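PDB 2QYA: uncharacterized conserved protein from Methanopyrus kandleri AV19, which is of unknown function but belongs to the DUF424 family and forms a two-chain assembly through its mixed beta sheet. Local coordinates for residues L7-G12 with F44-S49; L21-L26 with E79-V84; E65-K70 with L110-F115; T71-A76 with Q106-P111. The protein carries 2 engineered substitutions. One frame throughout, in Å; residues are numbered along the deposited sequence.

Contact 1 (L7-G12 with F44-S49)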
# COMPACT_ATOMS: atom_id res chain seq x y z
N LEU A 7 -16.17 -7.50 -1.02
CA LEU A 7 -15.22 -7.18 -2.11
C LEU A 7 -13.74 -7.29 -1.68
O LEU A 7 -13.30 -6.67 -0.67
CB LEU A 7 -15.50 -5.77 -2.66
CG LEU A 7 -16.96 -5.45 -3.03
CD1 LEU A 7 -17.17 -3.97 -3.25
CD2 LEU A 7 -17.40 -6.26 -4.24
N LEU A 8 -12.97 -8.09 -2.41
CA LEU A 8 -11.54 -8.21 -2.16
C LEU A 8 -10.76 -7.65 -3.35
O LEU A 8 -10.94 -8.07 -4.51
CB LEU A 8 -11.15 -9.65 -1.85
CG LEU A 8 -9.68 -10.01 -1.58
CD1 LEU A 8 -9.02 -9.22 -0.44
CD2 LEU A 8 -9.62 -11.48 -1.24
N ASN A 9 -9.90 -6.69 -3.04
CA ASN A 9 -9.11 -6.01 -4.03
C ASN A 9 -7.68 -6.12 -3.55
O ASN A 9 -7.34 -5.56 -2.50
CB ASN A 9 -9.60 -4.56 -4.13
CG ASN A 9 -8.86 -3.74 -5.22
OD1 ASN A 9 -8.11 -4.29 -6.04
ND2 ASN A 9 -9.07 -2.42 -5.20
N ILE A 10 -6.87 -6.90 -4.28
CA ILE A 10 -5.43 -7.11 -4.01
C ILE A 10 -4.56 -6.53 -5.13
O ILE A 10 -4.68 -6.94 -6.30
CB ILE A 10 -5.06 -8.60 -3.91
CG1 ILE A 10 -5.81 -9.30 -2.76
CG2 ILE A 10 -3.51 -8.76 -3.78
CD1 ILE A 10 -5.63 -10.84 -2.72
N HIS A 11 -3.67 -5.61 -4.77
CA HIS A 11 -2.71 -5.04 -5.71
C HIS A 11 -1.32 -4.93 -5.07
O HIS A 11 -1.19 -4.49 -3.93
CB HIS A 11 -3.17 -3.67 -6.17
CG HIS A 11 -2.52 -3.23 -7.44
ND1 HIS A 11 -2.89 -3.74 -8.67
CD2 HIS A 11 -1.49 -2.40 -7.67
CE1 HIS A 11 -2.13 -3.21 -9.61
NE2 HIS A 11 -1.26 -2.40 -9.03
N GLY A 12 -0.30 -5.36 -5.80
CA GLY A 12 1.08 -5.23 -5.36
C GLY A 12 1.84 -4.23 -6.21
O GLY A 12 1.79 -4.30 -7.44
N PHE A 44 -11.18 3.02 -5.72
CA PHE A 44 -10.48 2.55 -4.51
C PHE A 44 -11.06 1.27 -3.92
O PHE A 44 -10.32 0.37 -3.50
CB PHE A 44 -10.49 3.63 -3.44
CG PHE A 44 -9.40 4.63 -3.59
CD1 PHE A 44 -8.17 4.42 -3.00
CD2 PHE A 44 -9.60 5.78 -4.34
CE1 PHE A 44 -7.15 5.35 -3.14
CE2 PHE A 44 -8.58 6.73 -4.50
CZ PHE A 44 -7.35 6.51 -3.89
N TYR A 45 -12.38 1.21 -3.87
CA TYR A 45 -13.07 0.05 -3.36
C TYR A 45 -13.79 -0.58 -4.53
O TYR A 45 -14.74 -0.01 -5.04
CB TYR A 45 -14.07 0.46 -2.30
CG TYR A 45 -13.49 1.27 -1.17
CD1 TYR A 45 -12.82 0.66 -0.11
CD2 TYR A 45 -13.64 2.66 -1.14
CE1 TYR A 45 -12.30 1.43 0.95
CE2 TYR A 45 -13.12 3.43 -0.08
CZ TYR A 45 -12.46 2.81 0.95
OH TYR A 45 -11.96 3.56 1.99
N SER A 46 -13.32 -1.72 -4.98
CA SER A 46 -13.94 -2.38 -6.11
C SER A 46 -13.18 -3.64 -6.29
O SER A 46 -12.17 -3.65 -6.99
CB SER A 46 -13.80 -1.56 -7.39
OG SER A 46 -12.42 -1.53 -7.78
N GLY A 47 -13.63 -4.70 -5.65
CA GLY A 47 -12.86 -5.92 -5.67
C GLY A 47 -13.59 -7.05 -6.32
O GLY A 47 -14.66 -6.86 -6.89
N LYS A 48 -13.00 -8.23 -6.27
CA LYS A 48 -13.72 -9.42 -6.60
C LYS A 48 -14.76 -9.70 -5.50
O LYS A 48 -14.42 -9.71 -4.29
CB LYS A 48 -12.76 -10.60 -6.75
CG LYS A 48 -13.45 -11.95 -6.96
CD LYS A 48 -12.44 -13.03 -7.32
CE LYS A 48 -13.14 -14.39 -7.42
NZ LYS A 48 -12.30 -15.45 -8.06
N SER A 49 -16.01 -9.91 -5.89
CA SER A 49 -17.08 -10.15 -4.92
C SER A 49 -17.00 -11.59 -4.51
O SER A 49 -16.99 -12.50 -5.35
CB SER A 49 -18.46 -9.79 -5.49
OG SER A 49 -19.53 -10.05 -4.57

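Contact 2 (L21-L26 with E79-V84)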
# COMPACT_ATOMS: atom_id res chain seq x y z
N LEU A 21 -10.57 -4.92 1.67
CA LEU A 21 -11.81 -5.67 1.79
C LEU A 21 -12.88 -4.65 2.05
O LEU A 21 -12.66 -3.73 2.84
CB LEU A 21 -11.74 -6.64 2.97
CG LEU A 21 -10.84 -7.86 2.85
CD1 LEU A 21 -10.21 -8.15 4.19
CD2 LEU A 21 -11.65 -9.05 2.39
N CYS A 22 -14.02 -4.80 1.40
CA CYS A 22 -15.13 -3.89 1.63
C CYS A 22 -16.43 -4.67 1.54
O CYS A 22 -16.58 -5.50 0.63
CB CYS A 22 -15.11 -2.78 0.58
SG CYS A 22 -16.22 -1.40 0.80
N ASP A 23 -17.37 -4.41 2.45
CA ASP A 23 -18.73 -4.95 2.30
C ASP A 23 -19.33 -4.45 0.98
O ASP A 23 -19.27 -3.27 0.65
CB ASP A 23 -19.64 -4.58 3.49
CG ASP A 23 -19.25 -5.31 4.76
OD1 ASP A 23 -18.06 -5.73 4.87
OD2 ASP A 23 -20.12 -5.48 5.65
N GLU A 24 -19.87 -5.38 0.21
CA GLU A 24 -20.41 -5.06 -1.10
C GLU A 24 -21.50 -4.02 -1.02
O GLU A 24 -21.51 -3.07 -1.80
CB GLU A 24 -20.93 -6.33 -1.75
CG GLU A 24 -21.15 -6.28 -3.24
CD GLU A 24 -21.78 -7.57 -3.72
OE1 GLU A 24 -22.90 -7.85 -3.26
OE2 GLU A 24 -21.14 -8.31 -4.49
N ASP A 25 -22.39 -4.14 -0.02
CA ASP A 25 -23.50 -3.20 0.14
C ASP A 25 -23.07 -1.78 0.53
O ASP A 25 -23.90 -0.87 0.57
CB ASP A 25 -24.56 -3.75 1.11
CG ASP A 25 -24.04 -3.96 2.52
OD1 ASP A 25 -22.87 -3.60 2.82
OD2 ASP A 25 -24.81 -4.50 3.36
N LEU A 26 -21.78 -1.60 0.81
CA LEU A 26 -21.21 -0.30 1.17
C LEU A 26 -20.66 0.47 -0.00
O LEU A 26 -20.50 1.68 0.07
CB LEU A 26 -20.08 -0.48 2.18
CG LEU A 26 -20.35 -0.82 3.64
CD1 LEU A 26 -19.03 -0.72 4.35
CD2 LEU A 26 -21.38 0.11 4.28
N GLU A 79 -18.75 -4.59 8.57
CA GLU A 79 -18.93 -5.64 9.56
C GLU A 79 -18.46 -6.99 9.04
O GLU A 79 -17.70 -7.69 9.70
CB GLU A 79 -20.41 -5.69 9.96
CG GLU A 79 -20.80 -6.87 10.83
CD GLU A 79 -22.16 -6.68 11.49
OE1 GLU A 79 -22.95 -5.82 11.03
OE2 GLU A 79 -22.44 -7.41 12.49
N LEU A 80 -18.93 -7.37 7.86
CA LEU A 80 -18.50 -8.61 7.22
C LEU A 80 -17.02 -8.58 6.89
O LEU A 80 -16.31 -9.54 7.17
CB LEU A 80 -19.33 -8.84 5.94
CG LEU A 80 -19.43 -10.28 5.44
CD1 LEU A 80 -20.22 -11.12 6.45
CD2 LEU A 80 -20.06 -10.36 4.02
N ALA A 81 -16.54 -7.49 6.30
CA ALA A 81 -15.09 -7.36 5.98
C ALA A 81 -14.16 -7.48 7.19
O ALA A 81 -13.10 -8.09 7.12
CB ALA A 81 -14.81 -6.04 5.22
N CYS A 82 -14.56 -6.90 8.32
CA CYS A 82 -13.71 -7.01 9.50
C CYS A 82 -13.77 -8.41 10.11
O CYS A 82 -12.75 -8.92 10.62
CB CYS A 82 -14.02 -5.90 10.50
SG CYS A 82 -13.54 -4.31 9.81
N SER A 83 -14.93 -9.04 10.00
CA SER A 83 -15.12 -10.41 10.47
C SER A 83 -14.27 -11.36 9.66
O SER A 83 -13.81 -12.37 10.16
CB SER A 83 -16.60 -10.81 10.43
OG SER A 83 -16.93 -11.38 9.17
N VAL A 84 -14.05 -11.02 8.39
CA VAL A 84 -13.11 -11.75 7.53
C VAL A 84 -11.69 -11.66 8.07
O VAL A 84 -10.97 -12.65 8.11
CB VAL A 84 -13.13 -11.25 6.05
CG1 VAL A 84 -11.95 -11.83 5.26
CG2 VAL A 84 -14.46 -11.62 5.37

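Contact 3 (E65-K70 with L110-F115)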
# COMPACT_ATOMS: atom_id res chain seq x y z
N GLU A 65 2.02 -15.81 1.38
CA GLU A 65 2.76 -15.64 0.12
C GLU A 65 3.88 -14.57 0.17
O GLU A 65 4.95 -14.74 -0.43
CB GLU A 65 1.77 -15.29 -0.99
CG GLU A 65 2.40 -15.05 -2.33
CD GLU A 65 1.38 -15.06 -3.49
OE1 GLU A 65 1.83 -14.84 -4.64
OE2 GLU A 65 0.16 -15.31 -3.25
N TYR A 66 3.60 -13.46 0.85
CA TYR A 66 4.48 -12.30 0.82
C TYR A 66 5.29 -12.07 2.09
O TYR A 66 5.98 -11.06 2.18
CB TYR A 66 3.66 -11.05 0.48
CG TYR A 66 3.20 -11.09 -0.96
CD1 TYR A 66 4.12 -11.04 -2.00
CD2 TYR A 66 1.87 -11.26 -1.27
CE1 TYR A 66 3.70 -11.11 -3.34
CE2 TYR A 66 1.44 -11.33 -2.61
CZ TYR A 66 2.35 -11.25 -3.62
OH TYR A 66 1.93 -11.32 -4.92
N GLU A 67 5.21 -13.01 3.03
CA GLU A 67 5.79 -12.88 4.35
C GLU A 67 7.29 -12.62 4.36
O GLU A 67 7.80 -12.09 5.34
CB GLU A 67 5.47 -14.12 5.22
CG GLU A 67 6.10 -15.37 4.66
CD GLU A 67 5.76 -16.62 5.43
OE1 GLU A 67 5.03 -16.53 6.46
OE2 GLU A 67 6.24 -17.70 4.99
N ASP A 68 8.00 -13.00 3.29
CA ASP A 68 9.45 -12.77 3.24
C ASP A 68 9.81 -11.76 2.16
O ASP A 68 10.98 -11.55 1.87
CB ASP A 68 10.23 -14.06 2.95
CG ASP A 68 10.15 -15.08 4.08
OD1 ASP A 68 10.17 -14.73 5.27
OD2 ASP A 68 10.11 -16.28 3.78
N GLU A 69 8.82 -11.13 1.55
CA GLU A 69 9.11 -10.38 0.35
C GLU A 69 8.56 -8.97 0.28
O GLU A 69 9.17 -8.09 -0.33
CB GLU A 69 8.67 -11.18 -0.87
CG GLU A 69 9.80 -12.04 -1.40
CD GLU A 69 9.35 -13.41 -1.78
OE1 GLU A 69 8.24 -13.53 -2.37
OE2 GLU A 69 10.11 -14.38 -1.49
N LYS A 70 7.42 -8.76 0.92
CA LYS A 70 6.77 -7.48 0.80
C LYS A 70 6.14 -7.15 2.12
O LYS A 70 5.87 -8.04 2.93
CB LYS A 70 5.67 -7.53 -0.30
CG LYS A 70 6.15 -7.90 -1.70
CD LYS A 70 6.86 -6.75 -2.37
CE LYS A 70 7.59 -7.24 -3.64
NZ LYS A 70 8.21 -6.12 -4.43
N LEU A 110 4.76 -6.37 8.23
CA LEU A 110 6.06 -6.25 7.59
C LEU A 110 6.68 -7.62 7.36
O LEU A 110 6.31 -8.57 8.04
CB LEU A 110 6.99 -5.28 8.37
CG LEU A 110 6.74 -3.81 7.96
CD1 LEU A 110 5.42 -3.21 8.51
CD2 LEU A 110 7.93 -2.92 8.33
N PRO A 111 7.61 -7.76 6.40
CA PRO A 111 8.20 -9.08 6.18
C PRO A 111 9.04 -9.60 7.36
O PRO A 111 9.50 -8.79 8.21
CB PRO A 111 9.15 -8.87 4.99
CG PRO A 111 8.91 -7.54 4.47
CD PRO A 111 8.14 -6.74 5.49
N ARG A 112 9.25 -10.91 7.40
CA ARG A 112 10.14 -11.50 8.38
C ARG A 112 11.57 -11.03 8.12
O ARG A 112 12.01 -10.92 6.97
CB ARG A 112 10.07 -13.02 8.36
CG ARG A 112 8.69 -13.54 8.74
CD ARG A 112 8.55 -15.04 8.80
NE ARG A 112 8.95 -15.77 7.59
CZ ARG A 112 9.07 -17.10 7.57
NH1 ARG A 112 8.83 -17.79 8.68
NH2 ARG A 112 9.45 -17.75 6.48
N GLU A 113 12.27 -10.76 9.22
CA GLU A 113 13.72 -10.58 9.18
C GLU A 113 14.37 -11.77 8.49
O GLU A 113 13.93 -12.91 8.66
CB GLU A 113 14.26 -10.47 10.61
CG GLU A 113 13.86 -9.20 11.31
CD GLU A 113 14.86 -8.10 11.12
OE1 GLU A 113 15.63 -8.17 10.15
OE2 GLU A 113 14.87 -7.16 11.92
N PRO A 114 15.41 -11.51 7.69
CA PRO A 114 16.00 -12.62 6.94
C PRO A 114 16.70 -13.65 7.82
O PRO A 114 17.24 -13.32 8.88
CB PRO A 114 17.01 -11.92 6.00
CG PRO A 114 16.68 -10.44 6.10
CD PRO A 114 16.10 -10.23 7.46
N PHE A 115 16.69 -14.90 7.37
CA PHE A 115 17.39 -15.97 8.06
C PHE A 115 17.87 -16.95 7.01
O PHE A 115 17.36 -16.95 5.87
CB PHE A 115 16.52 -16.65 9.15
CG PHE A 115 15.24 -17.26 8.64
CD1 PHE A 115 14.03 -16.56 8.72
CD2 PHE A 115 15.24 -18.53 8.07
CE1 PHE A 115 12.85 -17.11 8.23
CE2 PHE A 115 14.06 -19.10 7.60
CZ PHE A 115 12.87 -18.39 7.67

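Contact 4 (T71-A76 with Q106-P111). Engineered in segment 106-111: M107 (natural residue Ile).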
# COMPACT_ATOMS: atom_id res chain seq x y z
N THR A 71 5.88 -5.86 2.33
CA THR A 71 4.95 -5.43 3.37
C THR A 71 3.51 -5.65 2.88
O THR A 71 3.18 -5.25 1.75
CB THR A 71 5.19 -3.97 3.75
OG1 THR A 71 6.49 -3.88 4.33
CG2 THR A 71 4.15 -3.47 4.77
N VAL A 72 2.68 -6.26 3.73
CA VAL A 72 1.27 -6.48 3.42
C VAL A 72 0.46 -5.49 4.26
O VAL A 72 0.52 -5.53 5.50
CB VAL A 72 0.83 -7.95 3.68
CG1 VAL A 72 -0.70 -8.13 3.51
CG2 VAL A 72 1.59 -8.92 2.77
N ALA A 73 -0.22 -4.56 3.58
CA ALA A 73 -1.10 -3.61 4.24
C ALA A 73 -2.51 -4.08 4.02
O ALA A 73 -2.89 -4.35 2.86
CB ALA A 73 -0.90 -2.20 3.66
N ILE A 74 -3.26 -4.24 5.10
CA ILE A 74 -4.67 -4.64 5.04
C ILE A 74 -5.56 -3.50 5.51
O ILE A 74 -5.30 -2.85 6.54
CB ILE A 74 -4.96 -5.90 5.91
CG1 ILE A 74 -4.06 -7.06 5.45
CG2 ILE A 74 -6.49 -6.28 5.90
CD1 ILE A 74 -3.80 -8.09 6.48
N ASN A 75 -6.59 -3.24 4.72
CA ASN A 75 -7.61 -2.27 5.02
C ASN A 75 -8.94 -3.00 4.83
O ASN A 75 -9.20 -3.53 3.75
CB ASN A 75 -7.56 -1.09 4.04
CG ASN A 75 -6.16 -0.85 3.46
OD1 ASN A 75 -5.99 -0.86 2.24
ND2 ASN A 75 -5.15 -0.65 4.34
N ALA A 76 -9.76 -3.02 5.89
CA ALA A 76 -11.09 -3.61 5.83
C ALA A 76 -12.16 -2.63 6.34
O ALA A 76 -12.00 -2.01 7.39
CB ALA A 76 -11.12 -4.94 6.58
N GLN A 106 -7.18 -1.25 9.92
CA GLN A 106 -5.96 -1.08 9.12
C GLN A 106 -4.78 -1.77 9.83
O GLN A 106 -4.56 -1.57 11.05
CB GLN A 106 -5.70 0.40 8.90
CG GLN A 106 -4.74 0.72 7.74
CD GLN A 106 -5.20 1.90 6.88
OE1 GLN A 106 -4.72 2.10 5.77
NE2 GLN A 106 -6.13 2.69 7.40
N MET A 107 -4.05 -2.61 9.07
CA MET A 107 -2.92 -3.39 9.56
C MET A 107 -1.71 -3.32 8.60
O MET A 107 -1.87 -3.33 7.37
CB MET A 107 -3.24 -4.88 9.68
CG MET A 107 -4.59 -5.32 10.22
SD MET A 107 -4.59 -7.14 10.23
CE MET A 107 -3.20 -7.50 11.28
N TYR A 108 -0.50 -3.26 9.15
CA TYR A 108 0.71 -3.36 8.36
C TYR A 108 1.44 -4.57 8.86
O TYR A 108 1.73 -4.68 10.07
CB TYR A 108 1.56 -2.12 8.50
CG TYR A 108 0.84 -0.88 8.04
CD1 TYR A 108 0.78 -0.56 6.68
CD2 TYR A 108 0.15 -0.07 8.95
CE1 TYR A 108 0.08 0.55 6.23
CE2 TYR A 108 -0.53 1.06 8.52
CZ TYR A 108 -0.56 1.35 7.15
OH TYR A 108 -1.24 2.46 6.70
N ILE A 109 1.69 -5.50 7.96
CA ILE A 109 2.37 -6.72 8.29
C ILE A 109 3.65 -6.65 7.52
O ILE A 109 3.64 -6.81 6.30
CB ILE A 109 1.56 -7.94 7.89
CG1 ILE A 109 0.16 -7.88 8.52
CG2 ILE A 109 2.30 -9.24 8.30
CD1 ILE A 109 -0.77 -9.03 8.13
N LEU A 110 4.76 -6.37 8.23
CA LEU A 110 6.06 -6.25 7.59
C LEU A 110 6.68 -7.62 7.36
O LEU A 110 6.31 -8.57 8.04
CB LEU A 110 6.99 -5.28 8.37
CG LEU A 110 6.74 -3.81 7.96
CD1 LEU A 110 5.42 -3.21 8.51
CD2 LEU A 110 7.93 -2.92 8.33
N PRO A 111 7.61 -7.76 6.40
CA PRO A 111 8.20 -9.08 6.18
C PRO A 111 9.04 -9.60 7.36
O PRO A 111 9.50 -8.79 8.21
CB PRO A 111 9.15 -8.87 4.99
CG PRO A 111 8.91 -7.54 4.47
CD PRO A 111 8.14 -6.74 5.49

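Contact 1 (L7-G12 with F44-S49)
An antiparallel edge pairing of the six-stranded mixed sheet forms here: the short strand that begins at K48, at one edge of the sheet within the chain, runs against strand 6-13, and loop residues F44-G47 lead into it. L8 and K48 make the hydrogen-bonded pair. The amide of L8 reaches K48 O in a nearly straight bond of 2.9 Å (168° at the hydrogen), while K48 N returns to L8 O at 2.7 Å, more bent at 141°. In both bonds the donor sits above the carbonyl plane. L7 and S49 form the next, non-hydrogen-bonded pair, where the CA-H of L7 approaches K48 O at 3.4 Å. With its CG anti to the carbonyl carbon (chi1 -50°), L7 lays CD2 against S49 CB at 3.9 Å, and its CB lies 3.7 Å from the backbone N of G47. That glycine lies close against the strand, its CA 3.1 Å from L8 O; a beta carbon there would run into L8 O, so the tight approach depends on the missing side chain. On the F44-S46 side of G47 the chains part, and N9 bridges the gap. Its CG, anti to the backbone N, carries the amide toward the loop, where ND2 gives a weak bond to F44 O at 3.5 Å; F44 meets K70 of the second subunit in a cation-pi contact. K48 stretches out fully extended, away from L8. On its other edge strand 6-13 bonds to strand 16-23, through L7 with C22 and N9 with A20, and L8 packs against K58 and I59 of helix 52-66.

Contact 2 (L21-L26 with E79-V84)
L21, near the end of strand 16-23, begins the contact with its aliphatic side chain. Its CB lies 3.9 Å from the CB of A81, and its CD2 branch reaches CG1 of V84 at 4.0 Å, the two side chains crossing obliquely, so that L21 spans one turn of helix 79-87. C22 points the other way, and only its backbone N comes near the A81 methyl. D23 then carries the polar part. With CG anti to the carbonyl carbon, its carboxylate swings to the start of the helix and grips two successive amides, both through syn lone pairs. OD1 accepts from A81 N at 2.7 Å and OD2 from L80 N at 3.1 Å, with angles at hydrogen of 152° and 149°. The CB of L80 rests 3.5 Å from D23 OD2. Two N-H donors at a helix N-terminus would probably favour the ionised form of this buried acid. An alanine here takes away both acceptors of L80 N and A81 N and would probably loosen the hold of the strand on the helix start. After D23 the chain turns into a short 3-10 segment, L26 N bonding back to D23 O at 3.0 Å. The axes of strand 21-23 and helix residues 79-84 pass 6.5 Å apart, their directions 143° apart, typical of a helix packed on a mixed sheet, with a strand-end aspartate accepting two amides from its first turn.

Contact 3 (E65-K70 with L110-F115)
R112 leaves the backbone with CG anti to the carbonyl carbon and rises alongside the turn that follows helix 52-66. Its CB lies 3.5 Å from D68 OD1, and CG passes over the carbonyl oxygen of E67. At CD the chain bends, which turns the guanidinium side-on to the D68 carboxylate. NE gives a 2.8 Å bond to D68 OD1, met from above the carboxylate plane, while NH2 points almost straight (176°) at the syn lone pair of D68 OD2 at 3.1 Å. The two planes differ by only 17°, so this is a side-on, two-nitrogen salt bridge at the edge of the guanidinium. The carboxylate of E67 takes one face instead: stacked and 19° from parallel, it places OE2 3.5 Å from NH2, where charge alone acts because no N-H points at it. On the opposite face lies CE1 of F115. E67, D68 and R112 thus form a salt-bridge network at the surface, pinning the segment after strand 103-109 to the turn between helix 52-66 and strand 71-77. An alanine in place of E67 removes the carboxylate stacked on the guanidinium and would probably weaken the hold on R112. E67 also contributes its backbone, for R112 N bonds to E67 O at 2.8 Å, nearly along the C=O axis. One residue earlier, the ring of P111 sits against the turn, CG 3.4 Å from K70 O. K70 itself points elsewhere, its NZ bonded to G14 O.

Contact 4 (T71-A76 with Q106-P111)
I74 and M107 lie side by side on one face of the paired strands, pointing the same way, with I74 CD1 3.9 Å from the SD of M107. M107 is an engineered residue, isoleucine in the natural protein; its chain is extended at chi2 and bends at chi3 (59°). I109, on the same face, crosses I74 obliquely and sets its CD1 3.6 Å from I74 CD1, tip to tip. V72 stands beside I109 at a looser distance between their beta carbons, and V63 of helix 52-66 packs on both. The other face carries A73, Y108, N75 and Q106. The methyl of A73 meets Y108 CD1 at 3.8 Å, approaching the ring obliquely. N75 and Q106 run alongside each other with their amide planes 65° apart; ND2 and OE1 are close, but the angle is poor for a bond, and Q106 OE1 is instead bonded to T71 OG1 of the second subunit. Y108 stacks edge-to-face on its counterpart there. At the end of the pairing T71 OG1 lies 3.6 Å from L110 CG. Four backbone bonds set this register: V72 N to I109 O at 2.8 Å, I109 N to V72 O at 2.7 Å, and two more exchanged by I74 and M107, all in the carbonyl planes. The arrangement is typical of a regular antiparallel strand pair in a mixed sheet, with helices packed against one face and a subunit interface on the other.

In the fold
Contacts 1, 2 and 4 all reach the six-stranded mixed sheet. Contact 1 adds strand 48-50 at one edge of the sheet within the chain, contact 2 sets helix 79-87 on the end of strand 16-23, and contact 4 pairs strands 71-77 and 103-109. Centres of contacts 1 and 2 are 11 Å apart, and L8 packs on L21 between them; contact 2 meets contact 4 through L21 N and N75 O. Contact 3 shares L110 and P111 with contact 4 but lies 27 Å from contact 2, centre to centre. Along the chain contact 1 closes before contacts 3 and 4 open, while contact 2 crosses all three. Contacts 1, 3 and 4 touch the second subunit, so sheet and following loop both join the two-chain assembly.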